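Local coordinates for protein putative adhesin (Bacteroides fragilis NCTC 9343, PDB 3PET) that is of unknown function but may act in cell adhesion, as a putative lipoprotein adhesin folded into a right-handed beta-helix, at residues L132-M137 with G159-G164. Residues are numbered along the deposited sequence; the frame is centred on the assembly and turned at random.
Sequences LNVQSM and GNIEAG
I161 meets V134 tip to tip across the interior of the coil, its CD1 methyl 4.0 Å from CG1 of V134. The same methyl lies 3.9 Å from OG of S136, so the end of I161 touches two inward-facing residues of strand 131-136, one apolar and one a hydroxyl. CG1 of I161 is also 3.9 Å from that hydroxyl, which therefore sits against the outer part of the isoleucine in van der Waals contact. CG1 of I161 lies anti to the carbonyl carbon, and a chi2 of -177° extends the chain so that CD1 ends near the facing strand. On V134 the touching branch is the one anti to the backbone N (chi1 177°), while CG2 stays farther from I161. The two backbones run in opposite directions and are too far apart to pair, the CA atoms of S136 and I161 being 7.9 Å apart; side chains alone bridge them. All three touching residues are buried, and V134 and S136 also pack on V142 of strand 142-145, the neighbour of I161's strand in the same wall. Outside the core, N133 and Q135 bind D113 and K156 through their side-chain amides. At the turn before I161, N160 receives a bond from the backbone N of D180 on its OD1 and gives its own N-H to D141, linking successive coils. Aliphatic and small polar side chains that meet end to end from facing walls of stacked parallel strands are characteristic of the interior of a right-handed beta-helix.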
loop_
_atom_site.group_PDB
_atom_site.type_symbol
_atom_site.label_atom_id
_atom_site.label_comp_id
_atom_site.label_asym_id
_atom_site.label_seq_id
_atom_site.Cartn_x
_atom_site.Cartn_y
_atom_site.Cartn_z
ATOM N N LEU A 132 -7.696 3.068 21.315
ATOM C CA LEU A 132 -6.686 2.998 20.270
ATOM C C LEU A 132 -7.359 3.261 18.947
ATOM O O LEU A 132 -8.394 2.651 18.637
ATOM C CB LEU A 132 -5.953 1.645 20.243
ATOM C CG LEU A 132 -5.043 1.390 19.023
ATOM C CD1 LEU A 132 -3.799 2.303 19.021
ATOM C CD2 LEU A 132 -4.668 -0.054 18.932
ATOM N N ASN A 133 -6.784 4.166 18.173
ATOM C CA ASN A 133 -7.255 4.503 16.839
ATOM C C ASN A 133 -6.102 4.370 15.872
ATOM O O ASN A 133 -5.097 5.048 16.044
ATOM C CB ASN A 133 -7.868 5.918 16.785
ATOM C CG ASN A 133 -8.497 6.208 15.444
ATOM O OD1 ASN A 133 -9.412 5.530 15.014
ATOM N ND2 ASN A 133 -7.985 7.182 14.716
ATOM N N VAL A 134 -6.230 3.472 14.873
ATOM C CA VAL A 134 -5.198 3.249 13.865
ATOM C C VAL A 134 -5.792 3.548 12.498
ATOM O O VAL A 134 -6.797 2.946 12.108
ATOM C CB VAL A 134 -4.583 1.811 13.920
ATOM C CG1 VAL A 134 -3.567 1.586 12.797
ATOM C CG2 VAL A 134 -3.942 1.537 15.265
ATOM N N GLN A 135 -5.135 4.446 11.756
ATOM C CA GLN A 135 -5.489 4.759 10.373
ATOM C C GLN A 135 -4.248 4.511 9.551
ATOM O O GLN A 135 -3.323 5.343 9.575
ATOM C CB GLN A 135 -5.992 6.210 10.229
ATOM C CG GLN A 135 -7.294 6.514 10.984
ATOM C CD GLN A 135 -8.538 6.288 10.166
ATOM O OE1 GLN A 135 -8.496 6.120 8.951
ATOM N NE2 GLN A 135 -9.683 6.325 10.819
ATOM N N SER A 136 -4.157 3.325 8.904
ATOM C CA SER A 136 -2.968 3.022 8.086
ATOM C C SER A 136 -3.274 3.380 6.659
ATOM O O SER A 136 -4.264 2.920 6.100
ATOM C CB SER A 136 -2.508 1.575 8.242
ATOM O OG SER A 136 -3.504 0.646 7.827
HETATM N N MSE A 137 -2.497 4.320 6.123
HETATM C CA MSE A 137 -2.768 4.892 4.811
HETATM C C MSE A 137 -1.580 4.878 3.860
HETATM O O MSE A 137 -1.720 5.352 2.748
HETATM C CB MSE A 137 -3.219 6.345 5.000
HETATM C CG MSE A 137 -4.576 6.484 5.692
HETATM SE SE MSE A 137 -4.861 8.343 6.178
HETATM C CE MSE A 137 -3.927 8.311 7.833
ATOM N N GLY A 159 -0.646 -3.011 2.945
ATOM C CA GLY A 159 -0.016 -3.589 4.132
ATOM C C GLY A 159 -1.048 -4.129 5.109
ATOM O O GLY A 159 -2.264 -3.963 4.924
ATOM N N ASN A 160 -0.559 -4.786 6.154
ATOM C CA ASN A 160 -1.392 -5.452 7.155
ATOM C C ASN A 160 -1.395 -4.780 8.495
ATOM O O ASN A 160 -0.378 -4.230 8.915
ATOM C CB ASN A 160 -0.860 -6.897 7.381
ATOM C CG ASN A 160 -0.889 -7.758 6.146
ATOM O OD1 ASN A 160 -1.716 -7.584 5.272
ATOM N ND2 ASN A 160 -0.019 -8.734 6.055
ATOM N N ILE A 161 -2.530 -4.895 9.208
ATOM C CA ILE A 161 -2.621 -4.504 10.606
ATOM C C ILE A 161 -2.503 -5.819 11.341
ATOM O O ILE A 161 -3.386 -6.671 11.215
ATOM C CB ILE A 161 -3.868 -3.675 11.032
ATOM C CG1 ILE A 161 -3.925 -2.344 10.278
ATOM C CG2 ILE A 161 -3.820 -3.445 12.579
ATOM C CD1 ILE A 161 -5.100 -1.406 10.679
ATOM N N GLU A 162 -1.403 -6.002 12.041
ATOM C CA GLU A 162 -1.148 -7.233 12.772
ATOM C C GLU A 162 -1.380 -6.957 14.272
ATOM O O GLU A 162 -0.467 -6.590 15.012
ATOM C CB GLU A 162 0.257 -7.773 12.427
ATOM C CG GLU A 162 0.364 -8.147 10.947
ATOM C CD GLU A 162 1.730 -8.321 10.303
ATOM O OE1 GLU A 162 2.741 -7.891 10.902
ATOM O OE2 GLU A 162 1.778 -8.834 9.159
ATOM N N ALA A 163 -2.641 -7.085 14.693
ATOM C CA ALA A 163 -3.057 -6.804 16.074
ATOM C C ALA A 163 -3.736 -8.020 16.742
ATOM O O ALA A 163 -4.607 -7.858 17.603
ATOM C CB ALA A 163 -3.995 -5.595 16.070
ATOM N N GLY A 164 -3.291 -9.226 16.380
ATOM C CA GLY A 164 -3.777 -10.469 16.985
ATOM C C GLY A 164 -3.407 -10.578 18.457
ATOM O O GLY A 164 -4.143 -11.184 19.242
#